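Adenylate kinase (Schistosoma mansoni, PDB 3UMF) catalyses the reversible transfer of a phosphoryl group between adenine nucleotides, interconverting ATP and AMP with two molecules of ADP. Local coordinates at residues 24-29 against 128-133; 29-34 against 99-104; 56-61 against 95-100. One frame throughout, in Å; residues are numbered along the deposited sequence.

Contact 1. Residues 24-29 against 128-133; sequences QKLAKA and KEVCPC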
ATOM      1  N   GLN A  24      22.095  -4.718   8.964  1.00 84.86           N
ATOM      2  CA  GLN A  24      20.755  -5.088   9.401  1.00 79.03           C
ATOM      3  C   GLN A  24      20.384  -6.473   8.880  1.00 76.85           C
ATOM      4  O   GLN A  24      21.008  -6.981   7.949  1.00 68.03           O
ATOM      5  CB  GLN A  24      19.734  -4.050   8.913  1.00 70.63           C
ATOM      6  N   LYS A  25      19.375  -7.085   9.493  1.00 80.46           N
ATOM      7  CA  LYS A  25      18.847  -8.358   9.013  1.00 80.85           C
ATOM      8  C   LYS A  25      17.963  -8.096   7.803  1.00 77.68           C
ATOM      9  O   LYS A  25      17.611  -9.012   7.058  1.00 76.41           O
ATOM     10  CB  LYS A  25      18.047  -9.054  10.110  1.00 83.16           C
ATOM     11  N   LEU A  26      17.621  -6.824   7.622  1.00 73.18           N
ATOM     12  CA  LEU A  26      16.792  -6.372   6.519  1.00 72.92           C
ATOM     13  C   LEU A  26      17.666  -5.919   5.355  1.00 78.37           C
ATOM     14  O   LEU A  26      17.490  -4.821   4.825  1.00 81.56           O
ATOM     15  CB  LEU A  26      15.906  -5.212   6.975  1.00 72.50           C
ATOM     16  CG  LEU A  26      15.005  -5.448   8.189  1.00 71.78           C
ATOM     17  CD1 LEU A  26      14.436  -4.130   8.692  1.00 71.60           C
ATOM     18  CD2 LEU A  26      13.884  -6.412   7.840  1.00 66.49           C
ATOM     19  N   ALA A  27      18.616  -6.765   4.968  1.00 79.22           N
ATOM     20  CA  ALA A  27      19.484  -6.479   3.835  1.00 78.46           C
ATOM     21  C   ALA A  27      18.998  -7.281   2.642  1.00 77.77           C
ATOM     22  O   ALA A  27      19.144  -6.868   1.490  1.00 76.16           O
ATOM     23  CB  ALA A  27      20.923  -6.834   4.166  1.00 76.50           C
ATOM     24  N   LYS A  28      18.414  -8.435   2.937  1.00 76.52           N
ATOM     25  CA  LYS A  28      17.855  -9.306   1.917  1.00 74.76           C
ATOM     26  C   LYS A  28      16.447  -8.868   1.498  1.00 67.98           C
ATOM     27  O   LYS A  28      15.943  -9.295   0.461  1.00 68.36           O
ATOM     28  CB  LYS A  28      17.831 -10.757   2.428  1.00 77.44           C
ATOM     29  N   ALA A  29      15.828  -7.998   2.295  1.00 58.95           N
ATOM     30  CA  ALA A  29      14.434  -7.597   2.090  1.00 47.07           C
ATOM     31  C   ALA A  29      14.161  -6.875   0.771  1.00 43.41           C
ATOM     32  O   ALA A  29      14.869  -5.937   0.400  1.00 42.92           O
ATOM     33  CB  ALA A  29      13.947  -6.742   3.257  1.00 44.25           C
ATOM     34  N   LYS A 128      14.759   5.316   4.692  1.00 42.22           N
ATOM     35  CA  LYS A 128      15.856   5.696   5.579  1.00 52.33           C
ATOM     36  C   LYS A 128      15.917   4.782   6.798  1.00 54.63           C
ATOM     37  O   LYS A 128      16.944   4.165   7.076  1.00 57.89           O
ATOM     38  CB  LYS A 128      15.708   7.153   6.036  1.00 53.03           C
ATOM     39  CG  LYS A 128      16.766   7.597   7.046  1.00 65.53           C
ATOM     40  CD  LYS A 128      16.464   8.972   7.649  1.00 74.19           C
ATOM     41  CE  LYS A 128      15.658   8.862   8.938  1.00 79.90           C
ATOM     42  NZ  LYS A 128      14.303   9.470   8.812  1.00 81.39           N
ATOM     43  N   GLU A 129      14.798   4.697   7.511  1.00 50.06           N
ATOM     44  CA  GLU A 129      14.722   3.982   8.781  1.00 52.52           C
ATOM     45  C   GLU A 129      14.660   2.462   8.621  1.00 48.87           C
ATOM     46  O   GLU A 129      15.056   1.726   9.523  1.00 49.22           O
ATOM     47  CB  GLU A 129      13.500   4.457   9.573  1.00 54.88           C
ATOM     48  CG  GLU A 129      13.476   5.947   9.866  1.00 66.49           C
ATOM     49  CD  GLU A 129      14.047   6.283  11.226  1.00 80.19           C
ATOM     50  OE1 GLU A 129      15.226   5.954  11.475  1.00 84.88           O
ATOM     51  OE2 GLU A 129      13.315   6.873  12.049  1.00 85.61           O
ATOM     52  N   VAL A 130      14.152   1.988   7.487  1.00 47.54           N
ATOM     53  CA  VAL A 130      14.007   0.548   7.276  1.00 49.19           C
ATOM     54  C   VAL A 130      14.897   0.043   6.138  1.00 49.88           C
ATOM     55  O   VAL A 130      15.999  -0.449   6.379  1.00 51.92           O
ATOM     56  CB  VAL A 130      12.535   0.150   7.013  1.00 52.60           C
ATOM     57  CG1 VAL A 130      12.359  -1.352   7.170  1.00 54.68           C
ATOM     58  CG2 VAL A 130      11.609   0.892   7.963  1.00 51.64           C
ATOM     59  N   CYS A 131      14.414   0.164   4.905  1.00 47.92           N
ATOM     60  CA  CYS A 131      15.200  -0.193   3.728  1.00 54.00           C
ATOM     61  C   CYS A 131      14.572   0.408   2.474  1.00 47.96           C
ATOM     62  O   CYS A 131      13.365   0.653   2.441  1.00 38.14           O
ATOM     63  CB  CYS A 131      15.326  -1.715   3.591  1.00 57.80           C
ATOM     64  SG  CYS A 131      13.776  -2.577   3.290  1.00 55.29           S
ATOM     65  N   PRO A 132      15.395   0.666   1.442  1.00 54.11           N
ATOM     66  CA  PRO A 132      14.876   1.203   0.178  1.00 49.21           C
ATOM     67  C   PRO A 132      13.895   0.227  -0.461  1.00 43.72           C
ATOM     68  O   PRO A 132      14.068  -0.986  -0.330  1.00 48.39           O
ATOM     69  CB  PRO A 132      16.132   1.325  -0.689  1.00 51.82           C
ATOM     70  CG  PRO A 132      17.257   1.440   0.286  1.00 59.21           C
ATOM     71  CD  PRO A 132      16.864   0.554   1.430  1.00 58.59           C
ATOM     72  N   CYS A 133      12.874   0.738  -1.133  1.00 39.39           N
ATOM     73  CA  CYS A 133      11.904  -0.145  -1.757  1.00 37.31           C
ATOM     74  C   CYS A 133      12.456  -0.713  -3.061  1.00 38.85           C
ATOM     75  O   CYS A 133      13.352  -0.131  -3.677  1.00 37.25           O
ATOM     76  CB  CYS A 133      10.571   0.575  -1.994  1.00 35.56           C
ATOM     77  SG  CYS A 133      10.552   1.725  -3.375  1.00 41.64           S
TER
HETATM   78  O   HOH W   1      13.564  -3.380  -1.101  1.00 38.30           O
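Leu26 and Ala29 meet Val130 and Cys131 where two loops run side by side at the starting ends of two adjacent inner strands of the Rossmann-like parallel sheet. Residues 24-29 lead into strand 30-35, while 128-133 leave helix 120-129 and lead into the neighbouring strand 135-140. The CA atoms of Leu26 and Cys131 are still 7.0 Å apart, and side chains close the gap. At the outer end the branches of Leu26 and Val130 pass at a slant, CD1 of Leu26 lying 3.8 Å from CG1 of Val130. Val130 presents this branch because CG1 stands anti to the backbone N (chi1 -165°), at the point where the chain leaves helical geometry. Nearer the sheet, SG of Cys131 lies 4.2 Å from CB of Ala29. A chi1 of 65° puts the sulfur between the backbone N and carbonyl of its own residue, and it also packs on Val31 of the strand. Met101 of helix 90-104 touches Leu26, Val130 and Cys131, adding a third side to the cluster. The one polar link across the gap is a water molecule. It donates to O of Pro132 at 2.6 Å and to O of Ala29 at a longer 3.2 Å, the two acceptors subtending about 121° at the water oxygen. With no direct hydrogen bond between the loops, what joins the two segments directly is a few apolar contacts and this water, which serves one carbonyl from each loop and stands in for the backbone pairing that begins further along the strands.

Contact 2. Residues 29-34 against 99-104; sequences AKVIFV and EAMIKL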
ATOM      1  N   ALA A  29      15.828  -7.998   2.295  1.00 58.95           N
ATOM      2  CA  ALA A  29      14.434  -7.597   2.090  1.00 47.07           C
ATOM      3  C   ALA A  29      14.161  -6.875   0.771  1.00 43.41           C
ATOM      4  O   ALA A  29      14.869  -5.937   0.400  1.00 42.92           O
ATOM      5  CB  ALA A  29      13.947  -6.742   3.257  1.00 44.25           C
ATOM      6  N   LYS A  30      13.126  -7.335   0.072  1.00 36.18           N
ATOM      7  CA  LYS A  30      12.626  -6.687  -1.135  1.00 38.20           C
ATOM      8  C   LYS A  30      11.234  -6.140  -0.855  1.00 42.15           C
ATOM      9  O   LYS A  30      10.295  -6.904  -0.630  1.00 41.96           O
ATOM     10  CB  LYS A  30      12.570  -7.690  -2.285  1.00 43.87           C
ATOM     11  CG  LYS A  30      13.928  -8.167  -2.766  1.00 50.88           C
ATOM     12  CD  LYS A  30      13.801  -9.490  -3.493  1.00 62.01           C
ATOM     13  CE  LYS A  30      14.752  -9.581  -4.671  1.00 71.07           C
ATOM     14  NZ  LYS A  30      14.226 -10.518  -5.703  1.00 71.64           N
ATOM     15  N   VAL A  31      11.104  -4.818  -0.872  1.00 34.59           N
ATOM     16  CA  VAL A  31       9.859  -4.170  -0.478  1.00 32.41           C
ATOM     17  C   VAL A  31       9.095  -3.605  -1.668  1.00 31.87           C
ATOM     18  O   VAL A  31       9.633  -2.828  -2.459  1.00 32.13           O
ATOM     19  CB  VAL A  31      10.115  -3.040   0.538  1.00 32.44           C
ATOM     20  CG1 VAL A  31       8.842  -2.252   0.803  1.00 33.42           C
ATOM     21  CG2 VAL A  31      10.675  -3.615   1.827  1.00 34.91           C
ATOM     22  N   ILE A  32       7.835  -4.005  -1.789  1.00 29.20           N
ATOM     23  CA  ILE A  32       6.978  -3.526  -2.861  1.00 27.65           C
ATOM     24  C   ILE A  32       5.857  -2.662  -2.296  1.00 31.59           C
ATOM     25  O   ILE A  32       4.935  -3.163  -1.648  1.00 30.08           O
ATOM     26  CB  ILE A  32       6.363  -4.706  -3.635  1.00 29.87           C
ATOM     27  CG1 ILE A  32       7.472  -5.588  -4.216  1.00 31.80           C
ATOM     28  CG2 ILE A  32       5.438  -4.206  -4.734  1.00 27.64           C
ATOM     29  CD1 ILE A  32       6.988  -6.939  -4.686  1.00 33.81           C
ATOM     30  N   PHE A  33       5.943  -1.359  -2.529  1.00 30.44           N
ATOM     31  CA  PHE A  33       4.867  -0.451  -2.156  1.00 28.35           C
ATOM     32  C   PHE A  33       3.695  -0.645  -3.121  1.00 31.14           C
ATOM     33  O   PHE A  33       3.895  -0.752  -4.331  1.00 26.31           O
ATOM     34  CB  PHE A  33       5.355   0.999  -2.211  1.00 27.07           C
ATOM     35  CG  PHE A  33       6.366   1.351  -1.144  1.00 36.23           C
ATOM     36  CD1 PHE A  33       6.366   0.708   0.084  1.00 34.16           C
ATOM     37  CD2 PHE A  33       7.313   2.342  -1.372  1.00 38.91           C
ATOM     38  CE1 PHE A  33       7.293   1.046   1.061  1.00 36.77           C
ATOM     39  CE2 PHE A  33       8.239   2.684  -0.397  1.00 39.53           C
ATOM     40  CZ  PHE A  33       8.228   2.032   0.820  1.00 34.86           C
ATOM     41  N   VAL A  34       2.478  -0.697  -2.591  1.00 26.15           N
ATOM     42  CA  VAL A  34       1.289  -0.836  -3.432  1.00 25.00           C
ATOM     43  C   VAL A  34       0.311   0.320  -3.221  1.00 26.57           C
ATOM     44  O   VAL A  34      -0.143   0.575  -2.100  1.00 27.47           O
ATOM     45  CB  VAL A  34       0.572  -2.185  -3.192  1.00 37.57           C
ATOM     46  CG1 VAL A  34      -0.671  -2.292  -4.068  1.00 37.89           C
ATOM     47  CG2 VAL A  34       1.518  -3.339  -3.473  1.00 32.82           C
ATOM     48  N   GLU A  99       9.319  -3.720  12.844  1.00 40.31           N
ATOM     49  CA  GLU A  99       9.254  -4.833  13.782  1.00 46.21           C
ATOM     50  C   GLU A  99       8.674  -6.074  13.112  1.00 39.58           C
ATOM     51  O   GLU A  99       9.151  -7.185  13.333  1.00 39.08           O
ATOM     52  CB  GLU A  99       8.412  -4.456  15.004  1.00 56.53           C
ATOM     53  CG  GLU A  99       8.384  -5.525  16.081  1.00 70.39           C
ATOM     54  CD  GLU A  99       7.143  -5.451  16.951  1.00 80.22           C
ATOM     55  OE1 GLU A  99       6.714  -6.507  17.463  1.00 88.13           O
ATOM     56  OE2 GLU A  99       6.599  -4.339  17.126  1.00 77.70           O
ATOM     57  N   ALA A 100       7.649  -5.879  12.289  1.00 31.86           N
ATOM     58  CA  ALA A 100       7.025  -6.985  11.574  1.00 33.25           C
ATOM     59  C   ALA A 100       7.952  -7.578  10.509  1.00 38.88           C
ATOM     60  O   ALA A 100       7.962  -8.790  10.293  1.00 42.53           O
ATOM     61  CB  ALA A 100       5.709  -6.537  10.947  1.00 35.00           C
ATOM     62  N   MET A 101       8.738  -6.725   9.856  1.00 30.70           N
ATOM     63  CA  MET A 101       9.645  -7.175   8.802  1.00 32.53           C
ATOM     64  C   MET A 101      10.807  -8.012   9.345  1.00 43.84           C
ATOM     65  O   MET A 101      11.177  -9.024   8.748  1.00 45.13           O
ATOM     66  CB  MET A 101      10.156  -5.987   7.983  1.00 30.73           C
ATOM     67  CG  MET A 101       9.063  -5.292   7.172  1.00 30.52           C
ATOM     68  SD  MET A 101       9.633  -3.813   6.312  1.00 41.74           S
ATOM     69  CE  MET A 101      11.005  -4.470   5.369  1.00 35.92           C
ATOM     70  N   ILE A 102      11.374  -7.589  10.473  1.00 43.12           N
ATOM     71  CA  ILE A 102      12.455  -8.322  11.130  1.00 49.68           C
ATOM     72  C   ILE A 102      11.962  -9.704  11.538  1.00 54.47           C
ATOM     73  O   ILE A 102      12.694 -10.696  11.468  1.00 53.84           O
ATOM     74  CB  ILE A 102      12.946  -7.574  12.391  1.00 51.65           C
ATOM     75  CG1 ILE A 102      13.648  -6.271  11.995  1.00 52.66           C
ATOM     76  CG2 ILE A 102      13.883  -8.441  13.215  1.00 59.22           C
ATOM     77  CD1 ILE A 102      14.120  -5.446  13.178  1.00 54.74           C
ATOM     78  N   LYS A 103      10.697  -9.753  11.935  1.00 52.54           N
ATOM     79  CA  LYS A 103      10.053 -10.962  12.416  1.00 55.20           C
ATOM     80  C   LYS A 103       9.754 -11.952  11.284  1.00 55.68           C
ATOM     81  O   LYS A 103       9.689 -13.159  11.515  1.00 59.52           O
ATOM     82  CB  LYS A 103       8.751 -10.567  13.132  1.00 60.40           C
ATOM     83  CG  LYS A 103       8.120 -11.640  13.997  1.00 68.75           C
ATOM     84  CD  LYS A 103       6.761 -11.178  14.503  1.00 69.75           C
ATOM     85  CE  LYS A 103       6.409 -11.812  15.840  1.00 75.78           C
ATOM     86  NZ  LYS A 103       5.423 -12.918  15.711  1.00 76.86           N
ATOM     87  N   LEU A 104       9.591 -11.449  10.061  1.00 49.70           N
ATOM     88  CA  LEU A 104       9.127 -12.282   8.946  1.00 48.65           C
ATOM     89  C   LEU A 104      10.101 -12.420   7.772  1.00 52.31           C
ATOM     90  O   LEU A 104       9.793 -13.105   6.792  1.00 56.22           O
ATOM     91  CB  LEU A 104       7.793 -11.740   8.405  1.00 42.31           C
ATOM     92  CG  LEU A 104       6.584 -11.769   9.340  1.00 44.52           C
ATOM     93  CD1 LEU A 104       5.412 -11.048   8.700  1.00 41.95           C
ATOM     94  CD2 LEU A 104       6.207 -13.202   9.686  1.00 52.71           C
TER
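The backbones of segment 29-34, which includes the start of strand 30-35, and of 99-104, the last turns of helix 90-104, stay well apart, with CA of Ala29 and CA of Met101, the nearest pair, separated by 8.3 Å, so one long side chain has to span the space. That side chain is Met101. It leaves the helix with CG anti to its carbonyl carbon, runs extended through chi2, and then bends at chi3 (55°), which swings the terminal methyl toward the start of the strand. CE lies 3.7 Å from CG2 of Val31 and 4.3 Å from CB of Ala29. The two approaches differ in direction. The SD-CE bond of Met101 points almost straight at CB of Ala29, at about 169° measured at CE, whereas CG2 of Val31 comes in from the flank of the same methyl, at about 111°. The body of the Met101 side chain and that of Val31 cross nearly at right angles. Ala29 points toward the helix, and Val31 starts out to the side but offers its CG2 to the methyl, while Lys30 between them points away. Met101 and Val31 are both buried, and no hydrogen bond passes between the two segments. Strand 30-35 is the central one of the parallel sheet, flanked by strands 110-114 and 135-140, and it leads directly into the glycine-rich P-loop of the nucleotide-binding fold. Helix 90-104 covers one face of that sheet, and Met101 also rests on Phe111 of strand 110-114 and on Leu58 of the edge strand. Val31 is bounded in turn by Ile113 of strand 110-114.

Contact 3. Residues 56-61 against 95-100; sequences NHLSSG and ALLKEA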
ATOM      1  N   ASN A  56       5.044 -11.809   1.970  1.00 37.36           N
ATOM      2  CA  ASN A  56       4.498 -11.300   3.226  1.00 38.50           C
ATOM      3  C   ASN A  56       3.595 -10.112   2.908  1.00 39.23           C
ATOM      4  O   ASN A  56       3.908  -9.303   2.033  1.00 45.57           O
ATOM      5  CB  ASN A  56       5.608 -10.887   4.190  1.00 39.17           C
ATOM      6  CG  ASN A  56       6.436 -12.070   4.668  1.00 45.67           C
ATOM      7  OD1 ASN A  56       7.620 -12.184   4.349  1.00 50.12           O
ATOM      8  ND2 ASN A  56       5.815 -12.952   5.444  1.00 43.26           N
ATOM      9  N   HIS A  57       2.466 -10.014   3.598  1.00 39.60           N
ATOM     10  CA  HIS A  57       1.514  -8.945   3.331  1.00 41.40           C
ATOM     11  C   HIS A  57       1.323  -8.092   4.582  1.00 41.88           C
ATOM     12  O   HIS A  57       0.834  -8.572   5.606  1.00 42.45           O
ATOM     13  CB  HIS A  57       0.182  -9.526   2.844  1.00 53.32           C
ATOM     14  CG  HIS A  57      -0.769  -8.503   2.299  1.00 64.89           C
ATOM     15  ND1 HIS A  57      -2.040  -8.826   1.878  1.00 70.49           N
ATOM     16  CD2 HIS A  57      -0.636  -7.169   2.106  1.00 67.33           C
ATOM     17  CE1 HIS A  57      -2.651  -7.735   1.451  1.00 69.95           C
ATOM     18  NE2 HIS A  57      -1.821  -6.716   1.579  1.00 69.02           N
ATOM     19  N   LEU A  58       1.724  -6.829   4.493  1.00 38.25           N
ATOM     20  CA  LEU A  58       1.652  -5.924   5.632  1.00 33.70           C
ATOM     21  C   LEU A  58       0.744  -4.738   5.338  1.00 29.81           C
ATOM     22  O   LEU A  58       0.748  -4.200   4.233  1.00 28.02           O
ATOM     23  CB  LEU A  58       3.048  -5.400   5.990  1.00 31.53           C
ATOM     24  CG  LEU A  58       4.155  -6.386   6.373  1.00 42.23           C
ATOM     25  CD1 LEU A  58       5.443  -5.625   6.655  1.00 39.98           C
ATOM     26  CD2 LEU A  58       3.753  -7.228   7.575  1.00 41.31           C
ATOM     27  N   SER A  59      -0.029  -4.329   6.338  1.00 30.36           N
ATOM     28  CA  SER A  59      -0.825  -3.113   6.245  1.00 35.70           C
ATOM     29  C   SER A  59      -0.778  -2.397   7.588  1.00 35.45           C
ATOM     30  O   SER A  59      -0.693  -3.041   8.632  1.00 34.96           O
ATOM     31  CB  SER A  59      -2.267  -3.434   5.855  1.00 37.12           C
ATOM     32  OG  SER A  59      -2.959  -4.071   6.914  1.00 43.60           O
ATOM     33  N   SER A  60      -0.827  -1.068   7.562  1.00 34.62           N
ATOM     34  CA  SER A  60      -0.739  -0.292   8.790  1.00 39.88           C
ATOM     35  C   SER A  60      -1.930  -0.583   9.695  1.00 37.04           C
ATOM     36  O   SER A  60      -1.775  -0.700  10.909  1.00 36.16           O
ATOM     37  CB  SER A  60      -0.638   1.204   8.486  1.00 42.33           C
ATOM     38  OG  SER A  60      -1.800   1.681   7.834  1.00 47.93           O
ATOM     39  N   GLY A  61      -3.108  -0.717   9.089  1.00 30.67           N
ATOM     40  CA  GLY A  61      -4.323  -1.050   9.813  1.00 31.56           C
ATOM     41  C   GLY A  61      -4.228  -2.330  10.626  1.00 30.43           C
ATOM     42  O   GLY A  61      -4.614  -2.354  11.795  1.00 29.88           O
ATOM     43  N   ALA A  95       7.693   2.060  13.097  1.00 35.42           N
ATOM     44  CA  ALA A  95       8.275   1.110  14.038  1.00 38.02           C
ATOM     45  C   ALA A  95       7.565  -0.243  13.985  1.00 39.16           C
ATOM     46  O   ALA A  95       8.202  -1.289  14.103  1.00 38.21           O
ATOM     47  CB  ALA A  95       8.248   1.674  15.451  1.00 39.72           C
ATOM     48  N   LEU A  96       6.249  -0.222  13.803  1.00 41.04           N
ATOM     49  CA  LEU A  96       5.480  -1.458  13.698  1.00 39.68           C
ATOM     50  C   LEU A  96       5.840  -2.222  12.426  1.00 35.37           C
ATOM     51  O   LEU A  96       5.981  -3.446  12.452  1.00 33.46           O
ATOM     52  CB  LEU A  96       3.974  -1.176  13.751  1.00 36.80           C
ATOM     53  CG  LEU A  96       3.417  -0.699  15.096  1.00 36.38           C
ATOM     54  CD1 LEU A  96       1.910  -0.493  15.017  1.00 34.83           C
ATOM     55  CD2 LEU A  96       3.764  -1.681  16.204  1.00 40.67           C
ATOM     56  N   LEU A  97       5.989  -1.494  11.322  1.00 29.85           N
ATOM     57  CA  LEU A  97       6.407  -2.087  10.052  1.00 31.11           C
ATOM     58  C   LEU A  97       7.765  -2.764  10.184  1.00 34.82           C
ATOM     59  O   LEU A  97       7.922  -3.932   9.832  1.00 34.32           O
ATOM     60  CB  LEU A  97       6.479  -1.019   8.958  1.00 29.29           C
ATOM     61  CG  LEU A  97       5.169  -0.597   8.295  1.00 33.85           C
ATOM     62  CD1 LEU A  97       5.388   0.637   7.433  1.00 33.29           C
ATOM     63  CD2 LEU A  97       4.606  -1.737   7.461  1.00 32.97           C
ATOM     64  N   LYS A  98       8.736  -2.019  10.700  1.00 31.91           N
ATOM     65  CA  LYS A  98      10.092  -2.517  10.888  1.00 36.81           C
ATOM     66  C   LYS A  98      10.102  -3.759  11.770  1.00 38.05           C
ATOM     67  O   LYS A  98      10.795  -4.733  11.477  1.00 39.66           O
ATOM     68  CB  LYS A  98      10.964  -1.428  11.518  1.00 40.85           C
ATOM     69  CG  LYS A  98      12.445  -1.763  11.604  1.00 47.85           C
ATOM     70  CD  LYS A  98      13.212  -0.629  12.271  1.00 53.27           C
ATOM     71  CE  LYS A  98      14.696  -0.694  11.960  1.00 62.74           C
ATOM     72  NZ  LYS A  98      15.430   0.459  12.552  1.00 66.04           N
ATOM     73  N   GLU A  99       9.319  -3.720  12.844  1.00 40.31           N
ATOM     74  CA  GLU A  99       9.254  -4.833  13.782  1.00 46.21           C
ATOM     75  C   GLU A  99       8.674  -6.074  13.112  1.00 39.58           C
ATOM     76  O   GLU A  99       9.151  -7.185  13.333  1.00 39.08           O
ATOM     77  CB  GLU A  99       8.412  -4.456  15.004  1.00 56.53           C
ATOM     78  CG  GLU A  99       8.384  -5.525  16.081  1.00 70.39           C
ATOM     79  CD  GLU A  99       7.143  -5.451  16.951  1.00 80.22           C
ATOM     80  OE1 GLU A  99       6.714  -6.507  17.463  1.00 88.13           O
ATOM     81  OE2 GLU A  99       6.599  -4.339  17.126  1.00 77.70           O
ATOM     82  N   ALA A 100       7.649  -5.879  12.289  1.00 31.86           N
ATOM     83  CA  ALA A 100       7.025  -6.985  11.574  1.00 33.25           C
ATOM     84  C   ALA A 100       7.952  -7.578  10.509  1.00 38.88           C
ATOM     85  O   ALA A 100       7.962  -8.790  10.293  1.00 42.53           O
ATOM     86  CB  ALA A 100       5.709  -6.537  10.947  1.00 35.00           C
TER
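Apolar contact between Leu58 and the pair Leu97 and Ala100 accounts for the direct touching between segments 56-61 and 95-100, the first carrying edge strand 56-58 and the second part of helix 90-104. The two methyls of Leu58 divide the work: CD1 lies 4.1 Å from CD2 of Leu97, and CD2 lies 4.0 Å from CB of Ala100. Leu97 and Ala100 are three residues apart, hence neighbours on one face of the helix, and the forked end of Leu58 meets both. Leu58 gets there with CG anti to its carbonyl carbon (chi1 -59°), CB directed at the helix. Leu97 starts out more obliquely, but its CD2 reaches Leu58, and the two leucines pass at a slant. Ala100 offers only its short methyl, which is met by the long reach of Leu58.

Hydrogen bonding runs alongside this contact and not across it. Leu58 pairs through its backbone with Leu112 and Asp114 of the adjacent strand, whose Phe111 and Ile113 also pack on its side chain. Within the helix, Ala100 N bonds to Leu96 O at 3.0 Å. Ser59 is the N-cap of helix 60-68, its OG (chi1 71°) accepting from N of Asp62.

In other adenylate kinases the helix after this strand opens the AMP-binding region, and the same is probably true of helix 60-68, whose Leu63 touches both Leu97 and Ala100. The chemistry therefore separates two roles: the backbone bonds hold Leu58 in the sheet and the Ser59 cap marks the start of helix 60-68, while the non-directional methyl contacts of buried Leu58 hold this junction against helix 90-104.

The three contacts lie on the same side of the chain's centre, contacts 1 and 2 having centres about 8 Å apart, 2 and 3 about 7 Å, and 1 and 3 about 13 Å. Contacts 2 and 3 use overlapping parts of helix 90-104, sharing Glu99 and Ala100, and reach different strands of one parallel sheet, the central 30-35 and the edge 56-58. Contact 1 shares Ala29 with contact 2, and along the sequence its two segments enclose both others. A weak hydrogen bond from Lys98 NZ to Glu129 O ties contacts 1 and 3. One helix thus joins the core strand leading to the P-loop, the probable AMP-binding side and the loop before strand 135-140.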